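Local coordinates for probable manganase-dependent inorganic pyrophosphatase (Clostridium perfringens, PDB 3L2B), which probably hydrolyses inorganic pyrophosphate to phosphate as a manganese-dependent family II enzyme, its regulatory region binding AMP as inhibitor and diadenosine tetraphosphate as activator, at residues 135-140 / 157-162; 131-136 / 144-149. All coordinates share one frame; numbering follows the deposited sequence.

Contact 1: 135-140 / 157-162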
loop_
_atom_site.group_PDB
_atom_site.type_symbol
_atom_site.label_atom_id
_atom_site.label_comp_id
_atom_site.label_asym_id
_atom_site.label_seq_id
_atom_site.Cartn_x
_atom_site.Cartn_y
_atom_site.Cartn_z
ATOM N N GLU A 135 28.080 -13.694 0.922
ATOM C CA GLU A 135 27.842 -13.921 2.352
ATOM C C GLU A 135 26.369 -14.269 2.563
ATOM O O GLU A 135 26.032 -15.084 3.417
ATOM C CB GLU A 135 28.255 -12.698 3.179
ATOM C CG GLU A 135 27.896 -12.768 4.683
ATOM C CD GLU A 135 28.623 -13.884 5.476
ATOM O OE1 GLU A 135 29.583 -14.507 4.935
ATOM O OE2 GLU A 135 28.224 -14.118 6.658
ATOM N N LEU A 136 25.496 -13.679 1.750
ATOM C CA LEU A 136 24.053 -13.896 1.891
ATOM C C LEU A 136 23.762 -15.361 1.589
ATOM O O LEU A 136 22.966 -16.019 2.280
ATOM C CB LEU A 136 23.233 -12.938 0.992
ATOM C CG LEU A 136 23.206 -11.429 1.396
ATOM C CD1 LEU A 136 22.485 -10.555 0.372
ATOM C CD2 LEU A 136 22.587 -11.223 2.784
ATOM N N ILE A 137 24.453 -15.875 0.574
ATOM C CA ILE A 137 24.305 -17.256 0.159
ATOM C C ILE A 137 24.826 -18.186 1.253
ATOM O O ILE A 137 24.174 -19.166 1.583
ATOM C CB ILE A 137 24.983 -17.522 -1.208
ATOM C CG1 ILE A 137 24.150 -16.875 -2.319
ATOM C CG2 ILE A 137 25.156 -19.025 -1.454
ATOM C CD1 ILE A 137 24.939 -16.574 -3.549
ATOM N N GLU A 138 25.979 -17.846 1.840
ATOM C CA GLU A 138 26.556 -18.623 2.962
ATOM C C GLU A 138 25.631 -18.638 4.179
ATOM O O GLU A 138 25.641 -19.579 4.969
ATOM C CB GLU A 138 27.952 -18.105 3.378
ATOM C CG GLU A 138 28.399 -18.574 4.768
ATOM C CD GLU A 138 29.919 -18.445 5.029
ATOM O OE1 GLU A 138 30.365 -17.376 5.554
ATOM O OE2 GLU A 138 30.662 -19.422 4.720
ATOM N N LEU A 139 24.842 -17.586 4.346
ATOM C CA LEU A 139 23.929 -17.504 5.492
ATOM C C LEU A 139 22.635 -18.258 5.193
ATOM O O LEU A 139 21.696 -18.264 5.989
ATOM C CB LEU A 139 23.628 -16.041 5.869
ATOM C CG LEU A 139 24.689 -15.307 6.694
ATOM C CD1 LEU A 139 24.401 -13.786 6.741
ATOM C CD2 LEU A 139 24.739 -15.880 8.086
ATOM N N LYS A 140 22.599 -18.887 4.023
ATOM C CA LYS A 140 21.461 -19.712 3.589
ATOM C C LYS A 140 20.142 -18.964 3.595
ATOM O O LYS A 140 19.131 -19.433 4.082
ATOM C CB LYS A 140 21.377 -20.991 4.418
ATOM C CG LYS A 140 22.674 -21.867 4.327
ATOM C CD LYS A 140 22.623 -23.010 5.324
ATOM C CE LYS A 140 23.727 -24.052 5.082
ATOM N NZ LYS A 140 25.041 -23.583 5.584
ATOM N N ILE A 157 26.189 -17.380 -9.030
ATOM C CA ILE A 157 25.148 -18.305 -9.482
ATOM C C ILE A 157 25.492 -19.753 -9.162
ATOM O O ILE A 157 24.622 -20.518 -8.765
ATOM C CB ILE A 157 24.860 -18.183 -10.993
ATOM C CG1 ILE A 157 24.131 -16.869 -11.272
ATOM C CG2 ILE A 157 24.025 -19.360 -11.491
ATOM C CD1 ILE A 157 23.755 -16.680 -12.736
ATOM N N GLU A 158 26.763 -20.113 -9.303
ATOM C CA GLU A 158 27.217 -21.501 -9.038
ATOM C C GLU A 158 27.284 -21.768 -7.530
ATOM O O GLU A 158 27.060 -22.894 -7.077
ATOM C CB GLU A 158 28.574 -21.806 -9.725
ATOM C CG GLU A 158 29.176 -23.210 -9.449
ATOM C CD GLU A 158 28.486 -24.363 -10.201
ATOM O OE1 GLU A 158 27.275 -24.608 -9.996
ATOM O OE2 GLU A 158 29.176 -25.057 -10.987
ATOM N N LEU A 159 27.571 -20.726 -6.758
ATOM C CA LEU A 159 27.557 -20.843 -5.295
ATOM C C LEU A 159 26.095 -21.066 -4.877
ATOM O O LEU A 159 25.776 -21.866 -3.990
ATOM C CB LEU A 159 28.126 -19.588 -4.630
ATOM C CG LEU A 159 28.684 -19.720 -3.207
ATOM C CD1 LEU A 159 29.995 -20.540 -3.202
ATOM C CD2 LEU A 159 28.919 -18.346 -2.605
ATOM N N ALA A 160 25.204 -20.367 -5.567
ATOM C CA ALA A 160 23.779 -20.465 -5.288
ATOM C C ALA A 160 23.301 -21.856 -5.647
ATOM O O ALA A 160 22.560 -22.471 -4.877
ATOM C CB ALA A 160 22.994 -19.404 -6.054
ATOM N N LYS A 161 23.748 -22.344 -6.807
ATOM C CA LYS A 161 23.339 -23.677 -7.329
ATOM C C LYS A 161 23.679 -24.769 -6.334
ATOM O O LYS A 161 22.864 -25.631 -6.009
ATOM C CB LYS A 161 23.980 -24.015 -8.689
ATOM C CG LYS A 161 23.196 -23.506 -9.913
ATOM C CD LYS A 161 23.459 -24.351 -11.180
ATOM C CE LYS A 161 22.678 -25.671 -11.158
ATOM N NZ LYS A 161 22.600 -26.356 -12.492
ATOM N N LYS A 162 24.891 -24.679 -5.836
ATOM C CA LYS A 162 25.449 -25.675 -4.931
ATOM C C LYS A 162 24.645 -25.745 -3.638
ATOM O O LYS A 162 24.348 -26.824 -3.137
ATOM C CB LYS A 162 26.920 -25.315 -4.626
ATOM C CG LYS A 162 27.698 -26.348 -3.853
ATOM C CD LYS A 162 29.010 -25.764 -3.321
ATOM C CE LYS A 162 29.468 -26.480 -2.049
ATOM N NZ LYS A 162 30.528 -25.723 -1.339
#

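Contact 2: 131-136 / 144-149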
loop_
_atom_site.group_PDB
_atom_site.type_symbol
_atom_site.label_atom_id
_atom_site.label_comp_id
_atom_site.label_asym_id
_atom_site.label_seq_id
_atom_site.Cartn_x
_atom_site.Cartn_y
_atom_site.Cartn_z
ATOM N N GLU A 131 30.632 -9.559 -2.869
ATOM C CA GLU A 131 31.052 -9.949 -1.518
ATOM C C GLU A 131 29.808 -10.165 -0.671
ATOM O O GLU A 131 29.712 -11.140 0.055
ATOM C CB GLU A 131 31.971 -8.898 -0.851
ATOM C CG GLU A 131 32.423 -9.322 0.576
ATOM C CD GLU A 131 33.507 -8.414 1.216
ATOM O OE1 GLU A 131 33.594 -7.202 0.882
ATOM O OE2 GLU A 131 34.261 -8.928 2.083
ATOM N N ILE A 132 28.864 -9.233 -0.795
ATOM C CA ILE A 132 27.606 -9.271 -0.059
ATOM C C ILE A 132 26.768 -10.438 -0.536
ATOM O O ILE A 132 26.210 -11.194 0.254
ATOM C CB ILE A 132 26.792 -7.953 -0.258
ATOM C CG1 ILE A 132 27.508 -6.775 0.424
ATOM C CG2 ILE A 132 25.401 -8.083 0.287
ATOM C CD1 ILE A 132 27.826 -7.041 1.892
ATOM N N GLN A 133 26.704 -10.582 -1.852
ATOM C CA GLN A 133 25.898 -11.614 -2.459
ATOM C C GLN A 133 26.320 -12.989 -1.946
ATOM O O GLN A 133 25.473 -13.812 -1.625
ATOM C CB GLN A 133 25.967 -11.557 -3.989
ATOM C CG GLN A 133 25.203 -10.394 -4.606
ATOM C CD GLN A 133 25.527 -10.204 -6.085
ATOM O OE1 GLN A 133 26.167 -11.057 -6.714
ATOM N NE2 GLN A 133 25.103 -9.078 -6.640
ATOM N N ALA A 134 27.630 -13.193 -1.821
ATOM C CA ALA A 134 28.192 -14.484 -1.383
ATOM C C ALA A 134 28.035 -14.731 0.109
ATOM O O ALA A 134 27.866 -15.853 0.541
ATOM C CB ALA A 134 29.682 -14.619 -1.786
ATOM N N GLU A 135 28.080 -13.694 0.922
ATOM C CA GLU A 135 27.842 -13.921 2.352
ATOM C C GLU A 135 26.369 -14.269 2.563
ATOM O O GLU A 135 26.032 -15.084 3.417
ATOM C CB GLU A 135 28.255 -12.698 3.179
ATOM C CG GLU A 135 27.896 -12.768 4.683
ATOM C CD GLU A 135 28.623 -13.884 5.476
ATOM O OE1 GLU A 135 29.583 -14.507 4.935
ATOM O OE2 GLU A 135 28.224 -14.118 6.658
ATOM N N LEU A 136 25.496 -13.679 1.750
ATOM C CA LEU A 136 24.053 -13.896 1.891
ATOM C C LEU A 136 23.762 -15.361 1.589
ATOM O O LEU A 136 22.966 -16.019 2.280
ATOM C CB LEU A 136 23.233 -12.938 0.992
ATOM C CG LEU A 136 23.206 -11.429 1.396
ATOM C CD1 LEU A 136 22.485 -10.555 0.372
ATOM C CD2 LEU A 136 22.587 -11.223 2.784
ATOM N N LEU A 144 17.585 -14.621 -2.523
ATOM C CA LEU A 144 18.430 -13.475 -2.822
ATOM C C LEU A 144 17.838 -12.663 -3.968
ATOM O O LEU A 144 17.678 -13.157 -5.070
ATOM C CB LEU A 144 19.841 -13.935 -3.154
ATOM C CG LEU A 144 20.892 -12.850 -3.431
ATOM C CD1 LEU A 144 20.966 -11.862 -2.298
ATOM C CD2 LEU A 144 22.248 -13.508 -3.671
ATOM N N ILE A 145 17.469 -11.417 -3.658
ATOM C CA ILE A 145 16.995 -10.468 -4.656
ATOM C C ILE A 145 18.082 -9.422 -4.914
ATOM O O ILE A 145 18.382 -8.599 -4.061
ATOM C CB ILE A 145 15.688 -9.784 -4.222
ATOM C CG1 ILE A 145 14.693 -10.802 -3.674
ATOM C CG2 ILE A 145 15.028 -9.078 -5.377
ATOM C CD1 ILE A 145 13.303 -10.225 -3.376
ATOM N N VAL A 146 18.666 -9.472 -6.106
ATOM C CA VAL A 146 19.681 -8.500 -6.512
ATOM C C VAL A 146 19.008 -7.345 -7.228
ATOM O O VAL A 146 18.205 -7.554 -8.151
ATOM C CB VAL A 146 20.788 -9.118 -7.379
ATOM C CG1 VAL A 146 21.849 -8.052 -7.753
ATOM C CG2 VAL A 146 21.443 -10.315 -6.652
ATOM N N THR A 147 19.311 -6.130 -6.758
ATOM C CA THR A 147 18.703 -4.893 -7.277
ATOM C C THR A 147 19.507 -4.340 -8.446
ATOM O O THR A 147 20.577 -4.836 -8.778
ATOM C CB THR A 147 18.631 -3.744 -6.192
ATOM O OG1 THR A 147 19.943 -3.374 -5.770
ATOM C CG2 THR A 147 17.870 -4.155 -4.969
ATOM N N GLY A 148 18.972 -3.292 -9.043
ATOM C CA GLY A 148 19.689 -2.496 -10.034
ATOM C C GLY A 148 19.774 -3.085 -11.425
ATOM O O GLY A 148 20.366 -2.476 -12.320
ATOM N N GLY A 149 19.180 -4.265 -11.612
ATOM C CA GLY A 149 19.233 -4.971 -12.900
ATOM C C GLY A 149 20.588 -5.640 -13.085
ATOM O O GLY A 149 20.912 -6.136 -14.155
#

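Contact 1: 135-140 / 157-162
Ile-137 and Leu-159 are the main pair where two neighbouring helices of the DRTGG domain, 130-138 and 154-163, lie side by side. The apolar contacts come first. Ile-137 uses both ends of its branched side chain: methyl CG2, anti to the backbone N, rests 4.0 Å from Leu-159 CD2, while CD1 reaches 4.3 Å from Ala-160 CB. The side chains of Ile-137 and Leu-159 cross obliquely, and the chi1 of -157° in Leu-159 swings CG away from its own N, so that CG and CD2 both meet CG2 of Ile-137. A methyl-to-carbonyl contact adds to this: Ile-137 CG2 also lies 3.9 Å from Leu-159 O, a carbonyl that takes a weak hydrogen bond from Asn-163 ND2. The Ile-137 and Ala-160 CA atoms are 6.3 Å apart, a close approach consistent with the small side chain of Ala-160. Ala-160 also meets Asn-92 of strand 89-92. The two segments exchange no hydrogen bonds. Lys-140, at positive phi, ends its helix in a Schellman motif, with Lys-140 N bonded to Ile-137 O at 2.9 Å, and it also pairs through its backbone with Gly-121. With methyl groups doing the work across the interface, this part of the helix pairing probably rests on shape and exclusion of water, and nothing polar between the two segments fixes its register.

Contact 2: 131-136 / 144-149
The carboxamide of Gln-133 turns one flat face to the isopropyl group of Val-146: CG2 stands over the face, 4.1 Å from Gln-133 CD, and CG1 lies obliquely above the amide plane near its nitrogen corner, 3.6 Å from NE2. The opposite face receives nothing from 144-149. The amide nitrogen is satisfied by the carbonyl O of Gly-127, which should help fix the rotation of the group; Pro-152 and Ile-156 also touch this side chain. The setting is a beta-alpha-beta unit of strand 123-126, helix 130-138 and strand 143-146, in which the helix packs on the sheet and the chain returns as a strand parallel to the first. The axes of segment 131-136 and strand 144-146 run nearly antiparallel, at 167°, and approach to 9.9 Å. To span that gap, Gln-133 sets CG beside its backbone N (chi1 -73°) and is extended beyond it, crossing Val-146 at about a right angle. One turn on, Leu-136 points toward the strand segment and meets Leu-144, again roughly perpendicular. Their CD1 methyls are modelled only 3.3 Å apart, shorter than normal van der Waals contact, so the exact spacing is doubtful. Leu-136 also touches Ala-124 and Ala-126 of strand 123-126. The second branch of Leu-144 turns instead to the helix backbone, where CD2 lies 3.8 Å from Gln-133 O.

From the N terminus the chain passes through 131-136, 135-140, 144-149 and 157-162, so the two contacts cross: each has one segment within the span of the other. Contact 2 closes the short turn from helix 130-138 into strand 143-146, and contact 1 the longer excursion through that strand into helix 154-163. Both start from helix 130-138, sharing Glu-135 and Leu-136, and their centres are about 10 Å apart. They also touch directly: Ile-137 CD1 packs 4.1 Å from Leu-144 CD2, and Ala-134 CB 3.9 Å from Leu-159 CD2. Together they tie two successive helices to each other and the first to the sheet of the DRTGG domain.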